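Local coordinates for protein LRIM1 (Anopheles gambiae, PDB 3O53) that probably regulates complement-like immunity in the mosquito as the partner of APL1C in a heterodimer, here represented by its leucine-rich repeat domain, at residues 75-80 / 94-99; 81-86 / 100-105. All coordinates share one frame; numbering follows the deposited sequence.

Contact 1 of 2, residues 75-80 / 94-99; sequences DLESLS and ELLVGP
Asp75 and Leu96 pair as neighbours in a short parallel sheet of the leucine-rich repeat solenoid, where strand 73-76 of one coil lies beside strand 91-97 of the next and strand 113-116 follows on its far side. The Asp75 carboxylate meets the Leu96 side chain on the same face: OD1 approaches Leu96 CB at 3.8 Å and OD2 faces CD2, with the two side chains crossing obliquely. CG of Asp75 is anti to its backbone N (chi1 -173°), beside the carbonyl carbon, and OD1 accepts the backbone N-H of Glu77 nearly along its C-O axis at 3.1 Å, an Asx turn that fixes the carboxylate. Leu76 then makes the one direct hydrogen bond between the two segments, from Leu76 N to Leu96 O at 2.9 Å; Leu74 continues the pairing. Its side chain leaves the sheet on the other face, the same face as Val97, into the buried interior. From here the chain turns away in a type I turn from Leu76 to Leu79, closed by Leu79 N on Leu76 O. Glu77, second residue of the turn, extends beyond CG, OE1 reaching Leu96 CD2 at 3.7 Å. Leu96 CD2 thus touches oxygens of both carboxylates. The same OE1 accepts a hydrogen bond from a water, which donates a second to Val97 O. Glu77 O comes within 3.4 Å of Gly98 CA, where the two segments run close. Leu79, centre of an inverse gamma turn, packs against helix 51-54. Beyond it, Ser80 CA meets Pro99 CD at the outer end. Between the segments sits a second water, which accepts the N-H of Gly98 at 2.8 Å and lies 2.6 Å from Leu76 O.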
ATOM      1  N   ASP A  75      -0.041  20.080  -7.416  1.00 36.52           N
ATOM      2  CA  ASP A  75       0.868  19.816  -8.521  1.00 35.09           C
ATOM      3  C   ASP A  75       2.228  20.411  -8.220  1.00 38.10           C
ATOM      4  O   ASP A  75       2.426  21.616  -8.309  1.00 40.19           O
ATOM      5  CB  ASP A  75       0.325  20.392  -9.836  1.00 40.69           C
ATOM      6  CG  ASP A  75       1.169  19.999 -11.042  1.00 45.70           C
ATOM      7  OD1 ASP A  75       2.332  19.565 -10.860  1.00 41.99           O
ATOM      8  OD2 ASP A  75       0.672  20.127 -12.178  1.00 54.60           O
ATOM      9  N   LEU A  76       3.165  19.550  -7.849  1.00 36.34           N
ATOM     10  CA  LEU A  76       4.516  19.984  -7.526  1.00 38.86           C
ATOM     11  C   LEU A  76       5.518  19.262  -8.406  1.00 42.33           C
ATOM     12  O   LEU A  76       6.664  19.053  -8.015  1.00 45.97           O
ATOM     13  CB  LEU A  76       4.819  19.688  -6.066  1.00 34.06           C
ATOM     14  CG  LEU A  76       3.830  20.320  -5.094  1.00 40.93           C
ATOM     15  CD1 LEU A  76       4.231  19.965  -3.669  1.00 43.12           C
ATOM     16  CD2 LEU A  76       3.781  21.832  -5.292  1.00 39.11           C
ATOM     17  N   GLU A  77       5.069  18.876  -9.595  1.00 33.47           N
ATOM     18  CA  GLU A  77       5.889  18.104 -10.516  1.00 40.28           C
ATOM     19  C   GLU A  77       7.136  18.889 -10.915  1.00 39.01           C
ATOM     20  O   GLU A  77       8.180  18.301 -11.212  1.00 39.23           O
ATOM     21  CB  GLU A  77       5.073  17.749 -11.761  1.00 51.13           C
ATOM     22  CG  GLU A  77       5.779  16.816 -12.726  1.00 67.65           C
ATOM     23  CD  GLU A  77       4.888  16.384 -13.880  1.00 76.32           C
ATOM     24  OE1 GLU A  77       3.729  15.984 -13.629  1.00 53.97           O
ATOM     25  OE2 GLU A  77       5.351  16.440 -15.039  1.00 92.13           O
ATOM     26  N   SER A  78       7.021  20.214 -10.909  1.00 33.34           N
ATOM     27  CA  SER A  78       8.099  21.075 -11.388  1.00 49.32           C
ATOM     28  C   SER A  78       9.127  21.397 -10.310  1.00 48.52           C
ATOM     29  O   SER A  78      10.097  22.101 -10.579  1.00 47.15           O
ATOM     30  CB  SER A  78       7.537  22.378 -11.960  1.00 49.95           C
ATOM     31  OG  SER A  78       6.969  23.172 -10.936  1.00 50.71           O
ATOM     32  N   LEU A  79       8.915  20.904  -9.092  1.00 46.39           N
ATOM     33  CA  LEU A  79       9.933  21.023  -8.051  1.00 50.01           C
ATOM     34  C   LEU A  79      10.920  19.873  -8.221  1.00 46.31           C
ATOM     35  O   LEU A  79      10.758  18.794  -7.648  1.00 45.44           O
ATOM     36  CB  LEU A  79       9.306  21.034  -6.657  1.00 48.62           C
ATOM     37  CG  LEU A  79       8.291  22.161  -6.422  1.00 47.00           C
ATOM     38  CD1 LEU A  79       7.847  22.183  -4.967  1.00 41.29           C
ATOM     39  CD2 LEU A  79       8.868  23.521  -6.829  1.00 52.77           C
ATOM     40  N   SER A  80      11.939  20.131  -9.027  1.00 44.18           N
ATOM     41  CA  SER A  80      12.861  19.111  -9.502  1.00 56.17           C
ATOM     42  C   SER A  80      13.781  18.540  -8.420  1.00 50.62           C
ATOM     43  O   SER A  80      14.305  17.438  -8.575  1.00 47.79           O
ATOM     44  CB  SER A  80      13.711  19.702 -10.630  1.00 71.82           C
ATOM     45  OG  SER A  80      14.687  18.782 -11.083  1.00 94.87           O
ATOM     46  N   GLU A  94      -5.943  14.964  -6.367  1.00 28.04           N
ATOM     47  CA  GLU A  94      -4.985  14.546  -7.384  1.00 29.53           C
ATOM     48  C   GLU A  94      -3.612  15.115  -7.075  1.00 29.09           C
ATOM     49  O   GLU A  94      -3.462  16.297  -6.802  1.00 29.05           O
ATOM     50  CB  GLU A  94      -5.446  14.979  -8.783  1.00 35.55           C
ATOM     51  CG  GLU A  94      -6.854  14.521  -9.123  1.00 47.93           C
ATOM     52  CD  GLU A  94      -7.218  14.804 -10.570  1.00 61.89           C
ATOM     53  OE1 GLU A  94      -6.329  14.687 -11.440  1.00 58.24           O
ATOM     54  OE2 GLU A  94      -8.390  15.146 -10.835  1.00 73.85           O
ATOM     55  N   LEU A  95      -2.604  14.265  -7.144  1.00 28.45           N
ATOM     56  CA  LEU A  95      -1.275  14.618  -6.680  1.00 28.99           C
ATOM     57  C   LEU A  95      -0.267  14.346  -7.784  1.00 29.70           C
ATOM     58  O   LEU A  95      -0.290  13.284  -8.395  1.00 30.39           O
ATOM     59  CB  LEU A  95      -0.949  13.779  -5.430  1.00 28.08           C
ATOM     60  CG  LEU A  95       0.471  13.757  -4.867  1.00 29.26           C
ATOM     61  CD1 LEU A  95       0.886  15.163  -4.479  1.00 34.85           C
ATOM     62  CD2 LEU A  95       0.542  12.789  -3.664  1.00 27.48           C
ATOM     63  N   LEU A  96       0.614  15.310  -8.044  1.00 27.09           N
ATOM     64  CA  LEU A  96       1.692  15.123  -9.006  1.00 30.44           C
ATOM     65  C   LEU A  96       3.018  15.560  -8.398  1.00 34.50           C
ATOM     66  O   LEU A  96       3.125  16.651  -7.851  1.00 37.38           O
ATOM     67  CB  LEU A  96       1.438  15.953 -10.271  1.00 36.14           C
ATOM     68  CG  LEU A  96       0.097  15.734 -10.971  1.00 36.76           C
ATOM     69  CD1 LEU A  96      -0.984  16.525 -10.280  1.00 30.49           C
ATOM     70  CD2 LEU A  96       0.183  16.124 -12.448  1.00 46.64           C
ATOM     71  N   VAL A  97       4.039  14.724  -8.516  1.00 32.05           N
ATOM     72  CA  VAL A  97       5.331  15.058  -7.945  1.00 37.84           C
ATOM     73  C   VAL A  97       6.460  14.788  -8.937  1.00 38.28           C
ATOM     74  O   VAL A  97       6.248  14.166  -9.980  1.00 31.81           O
ATOM     75  CB  VAL A  97       5.543  14.322  -6.603  1.00 36.47           C
ATOM     76  CG1 VAL A  97       4.380  14.634  -5.672  1.00 33.51           C
ATOM     77  CG2 VAL A  97       5.661  12.824  -6.816  1.00 29.18           C
ATOM     78  N   GLY A  98       7.654  15.273  -8.602  1.00 43.16           N
ATOM     79  CA  GLY A  98       8.763  15.349  -9.537  1.00 44.22           C
ATOM     80  C   GLY A  98       9.710  14.166  -9.536  1.00 49.88           C
ATOM     81  O   GLY A  98       9.452  13.151  -8.886  1.00 46.43           O
ATOM     82  N   PRO A  99      10.837  14.305 -10.255  1.00 45.42           N
ATOM     83  CA  PRO A  99      11.787  13.229 -10.557  1.00 48.88           C
ATOM     84  C   PRO A  99      12.734  12.868  -9.410  1.00 47.58           C
ATOM     85  O   PRO A  99      13.404  11.840  -9.500  1.00 55.52           O
ATOM     86  CB  PRO A  99      12.606  13.794 -11.729  1.00 61.71           C
ATOM     87  CG  PRO A  99      12.027  15.159 -12.034  1.00 61.86           C
ATOM     88  CD  PRO A  99      11.278  15.586 -10.827  1.00 50.72           C
TER
HETATM   89  O   HOH W   1       8.163  17.320  -6.718  1.00 36.28           O
HETATM   90  O   HOH W   2       4.144  13.911 -12.063  1.00 37.23           O

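Contact 2 of 2, residues 81-86 / 100-105; sequences TLRTLD and SIETLH. With NAG (2-acetamido-2-deoxy-beta-D-glucopyranose), chain C.
Arg83 and Glu102 set a guanidinium against a carboxylate: Glu102 CD lies in the guanidinium plane at its edge, and the two planes stand 85° apart. In this salt bridge NH2 approaches OE1 at 3.3 Å on the syn side, with weak bonds from NE and NH2 to OE2. Arg83 NH1 turns to Glu61, so the guanidinium bridges acids of the two neighbouring coils in this leucine-rich repeat solenoid. Two other flat groups meet at the far end, where the Asp86 carboxylate and the His105 ring are 36° apart. Asp86 CG is anti to the backbone N (chi1 -176°), which brings it against His105 CB at 3.7 Å; the ring also stacks with Tyr126. Strands 84-86 and 103-105 run parallel among the strands that line the concave face of the solenoid, bonded through Leu85 N to Thr103 O and His105 N to Leu85 O. Arg83 O is gripped twice: Thr103 N meets it almost head-on at 3.1 Å, Glu102 N on a lone pair at 2.8 Å. On the buried face Leu85 and Leu104 lie side by side, CD2 to CD1 at 3.7 Å, and Ile101 CD1 packs on Leu82 CD2. Thr84 and Thr103 run alongside each other on the face of Asp86 and His105. Asp86 OD1 accepts from Asn88 N, while OD2 takes N2-H of the glycan sugar (NAG), attached at Asn64, at 2.9 Å.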
ATOM      1  N   THR A  81      13.984  19.285  -7.338  1.00 51.72           N
ATOM      2  CA  THR A  81      14.953  18.885  -6.317  1.00 50.68           C
ATOM      3  C   THR A  81      14.300  18.172  -5.139  1.00 40.75           C
ATOM      4  O   THR A  81      14.970  17.482  -4.379  1.00 41.99           O
ATOM      5  CB  THR A  81      15.752  20.101  -5.800  1.00 62.85           C
ATOM      6  OG1 THR A  81      16.589  20.599  -6.849  1.00 63.39           O
ATOM      7  CG2 THR A  81      16.627  19.719  -4.608  1.00 71.41           C
ATOM      8  N   LEU A  82      12.988  18.328  -5.000  1.00 42.65           N
ATOM      9  CA  LEU A  82      12.252  17.738  -3.888  1.00 44.07           C
ATOM     10  C   LEU A  82      12.477  16.224  -3.774  1.00 42.03           C
ATOM     11  O   LEU A  82      12.317  15.491  -4.748  1.00 42.66           O
ATOM     12  CB  LEU A  82      10.760  18.030  -4.057  1.00 44.92           C
ATOM     13  CG  LEU A  82       9.936  17.997  -2.773  1.00 45.16           C
ATOM     14  CD1 LEU A  82      10.364  19.117  -1.829  1.00 45.08           C
ATOM     15  CD2 LEU A  82       8.450  18.097  -3.110  1.00 43.45           C
ATOM     16  N   ARG A  83      12.857  15.773  -2.579  1.00 37.55           N
ATOM     17  CA  ARG A  83      13.104  14.358  -2.304  1.00 40.51           C
ATOM     18  C   ARG A  83      12.056  13.785  -1.361  1.00 36.64           C
ATOM     19  O   ARG A  83      11.690  12.620  -1.454  1.00 36.43           O
ATOM     20  CB  ARG A  83      14.497  14.160  -1.675  1.00 39.05           C
ATOM     21  CG  ARG A  83      15.644  14.661  -2.537  1.00 44.35           C
ATOM     22  CD  ARG A  83      16.973  14.669  -1.776  1.00 46.21           C
ATOM     23  NE  ARG A  83      17.491  13.321  -1.561  1.00 49.95           N
ATOM     24  CZ  ARG A  83      18.583  13.034  -0.856  1.00 57.92           C
ATOM     25  NH1 ARG A  83      19.289  14.004  -0.288  1.00 52.87           N
ATOM     26  NH2 ARG A  83      18.970  11.771  -0.717  1.00 51.56           N
ATOM     27  N   THR A  84      11.579  14.600  -0.435  1.00 39.55           N
ATOM     28  CA  THR A  84      10.632  14.128   0.559  1.00 41.91           C
ATOM     29  C   THR A  84       9.466  15.093   0.603  1.00 35.69           C
ATOM     30  O   THR A  84       9.657  16.292   0.719  1.00 36.04           O
ATOM     31  CB  THR A  84      11.296  14.034   1.949  1.00 41.05           C
ATOM     32  OG1 THR A  84      12.410  13.145   1.874  1.00 42.90           O
ATOM     33  CG2 THR A  84      10.322  13.509   2.993  1.00 37.93           C
ATOM     34  N   LEU A  85       8.257  14.558   0.480  1.00 35.35           N
ATOM     35  CA  LEU A  85       7.053  15.367   0.513  1.00 34.78           C
ATOM     36  C   LEU A  85       6.087  14.738   1.486  1.00 32.99           C
ATOM     37  O   LEU A  85       5.771  13.563   1.366  1.00 33.17           O
ATOM     38  CB  LEU A  85       6.415  15.417  -0.877  1.00 29.39           C
ATOM     39  CG  LEU A  85       5.086  16.161  -0.974  1.00 31.76           C
ATOM     40  CD1 LEU A  85       5.270  17.641  -0.636  1.00 34.84           C
ATOM     41  CD2 LEU A  85       4.503  16.002  -2.370  1.00 32.16           C
ATOM     42  N   ASP A  86       5.608  15.513   2.448  1.00 30.53           N
ATOM     43  CA  ASP A  86       4.610  15.016   3.383  1.00 34.01           C
ATOM     44  C   ASP A  86       3.356  15.890   3.332  1.00 41.97           C
ATOM     45  O   ASP A  86       3.388  17.048   3.727  1.00 40.93           O
ATOM     46  CB  ASP A  86       5.191  14.997   4.797  1.00 36.83           C
ATOM     47  CG  ASP A  86       4.231  14.402   5.826  1.00 48.31           C
ATOM     48  OD1 ASP A  86       3.016  14.313   5.553  1.00 43.84           O
ATOM     49  OD2 ASP A  86       4.694  14.032   6.922  1.00 51.20           O
ATOM     50  N   SER A 100      12.799  13.689  -8.366  1.00 40.89           N
ATOM     51  CA  SER A 100      13.707  13.427  -7.243  1.00 39.69           C
ATOM     52  C   SER A 100      12.999  12.858  -6.020  1.00 38.26           C
ATOM     53  O   SER A 100      13.622  12.632  -4.978  1.00 36.75           O
ATOM     54  CB  SER A 100      14.439  14.709  -6.833  1.00 45.80           C
ATOM     55  OG  SER A 100      15.300  15.144  -7.863  1.00 55.78           O
ATOM     56  N   ILE A 101      11.699  12.628  -6.140  1.00 36.85           N
ATOM     57  CA  ILE A 101      10.926  12.090  -5.028  1.00 38.16           C
ATOM     58  C   ILE A 101      11.416  10.703  -4.629  1.00 35.08           C
ATOM     59  O   ILE A 101      11.504   9.783  -5.449  1.00 41.99           O
ATOM     60  CB  ILE A 101       9.423  12.051  -5.367  1.00 36.29           C
ATOM     61  CG1 ILE A 101       8.905  13.474  -5.546  1.00 41.98           C
ATOM     62  CG2 ILE A 101       8.633  11.391  -4.262  1.00 38.32           C
ATOM     63  CD1 ILE A 101       9.018  14.329  -4.282  1.00 43.77           C
ATOM     64  N   GLU A 102      11.730  10.570  -3.348  1.00 33.34           N
ATOM     65  CA  GLU A 102      12.181   9.312  -2.779  1.00 39.71           C
ATOM     66  C   GLU A 102      11.171   8.849  -1.737  1.00 39.67           C
ATOM     67  O   GLU A 102      10.957   7.658  -1.571  1.00 39.71           O
ATOM     68  CB  GLU A 102      13.562   9.480  -2.123  1.00 40.86           C
ATOM     69  CG  GLU A 102      14.651   9.968  -3.073  1.00 49.29           C
ATOM     70  CD  GLU A 102      16.000  10.191  -2.387  1.00 65.62           C
ATOM     71  OE1 GLU A 102      16.046  10.309  -1.141  1.00 60.34           O
ATOM     72  OE2 GLU A 102      17.020  10.256  -3.106  1.00 69.64           O
ATOM     73  N   THR A 103      10.551   9.797  -1.038  1.00 37.73           N
ATOM     74  CA  THR A 103       9.612   9.466   0.030  1.00 35.28           C
ATOM     75  C   THR A 103       8.377  10.338  -0.059  1.00 35.39           C
ATOM     76  O   THR A 103       8.472  11.563  -0.040  1.00 34.11           O
ATOM     77  CB  THR A 103      10.254   9.657   1.422  1.00 40.86           C
ATOM     78  OG1 THR A 103      11.367   8.768   1.556  1.00 39.42           O
ATOM     79  CG2 THR A 103       9.246   9.354   2.525  1.00 39.66           C
ATOM     80  N   LEU A 104       7.215   9.702  -0.163  1.00 28.79           N
ATOM     81  CA  LEU A 104       5.966  10.424  -0.377  1.00 27.57           C
ATOM     82  C   LEU A 104       4.969  10.008   0.698  1.00 32.34           C
ATOM     83  O   LEU A 104       4.464   8.888   0.694  1.00 32.54           O
ATOM     84  CB  LEU A 104       5.409  10.101  -1.765  1.00 27.61           C
ATOM     85  CG  LEU A 104       4.130  10.825  -2.186  1.00 32.73           C
ATOM     86  CD1 LEU A 104       4.364  12.313  -2.148  1.00 33.08           C
ATOM     87  CD2 LEU A 104       3.679  10.386  -3.582  1.00 32.20           C
ATOM     88  N   HIS A 105       4.723  10.906   1.637  1.00 28.23           N
ATOM     89  CA  HIS A 105       3.744  10.681   2.684  1.00 34.18           C
ATOM     90  C   HIS A 105       2.479  11.413   2.306  1.00 34.71           C
ATOM     91  O   HIS A 105       2.463  12.637   2.260  1.00 35.91           O
ATOM     92  CB  HIS A 105       4.257  11.233   4.009  1.00 38.33           C
ATOM     93  CG  HIS A 105       5.308  10.384   4.646  1.00 41.09           C
ATOM     94  ND1 HIS A 105       5.013   9.214   5.313  1.00 43.60           N
ATOM     95  CD2 HIS A 105       6.651  10.530   4.717  1.00 42.35           C
ATOM     96  CE1 HIS A 105       6.131   8.677   5.766  1.00 45.44           C
ATOM     97  NE2 HIS A 105       7.139   9.454   5.418  1.00 44.55           N
TER
HETATM   98  C1  NAG C   1       5.694  16.928   9.038  1.00 40.37           C
HETATM   99  C2  NAG C   1       6.641  15.829   9.488  1.00 40.52           C
HETATM  100  C3  NAG C   1       5.938  14.923  10.487  1.00 49.25           C
HETATM  101  C4  NAG C   1       5.300  15.736  11.603  1.00 54.83           C
HETATM  102  C5  NAG C   1       4.424  16.843  11.041  1.00 48.97           C
HETATM  103  C6  NAG C   1       3.887  17.716  12.167  1.00 51.25           C
HETATM  104  C7  NAG C   1       8.259  14.911   7.911  1.00 42.63           C
HETATM  105  C8  NAG C   1       8.411  14.044   6.702  1.00 34.65           C
HETATM  106  N2  NAG C   1       7.012  15.033   8.347  1.00 37.24           N
HETATM  107  O3  NAG C   1       6.860  13.984  10.981  1.00 42.04           O
HETATM  108  O4  NAG C   1       4.502  14.879  12.371  1.00 62.23           O
HETATM  109  O5  NAG C   1       5.173  17.633  10.143  1.00 46.80           O
HETATM  110  O6  NAG C   1       4.974  18.340  12.818  1.00 48.13           O
HETATM  111  O7  NAG C   1       9.235  15.453   8.437  1.00 48.28           O
HETATM  112  O   HOH W   3      11.110  15.881  -7.352  1.00 39.06           O

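How the contacts relate
Both contacts join the same two successive coils of the solenoid, and the chain passes from the contact 1 sheet into the contact 2 sheet through Ser80 and Pro99. Each is partly buried, with leucines turned inward: Leu76 and Val97 of contact 1 pack on Leu85 of contact 2, and Leu95 on Leu104, forming one shared core. Their outer faces differ. Contact 1 has a single direct backbone bond between its segments and acids touching a leucine, whereas contact 2 has a regular parallel ladder, a salt bridge and a glycan sugar hydrogen-bonded to an aspartate. At the corner between them Ser100 OG and Ser80 O lie 2.6 Å apart, a probable hydrogen bond.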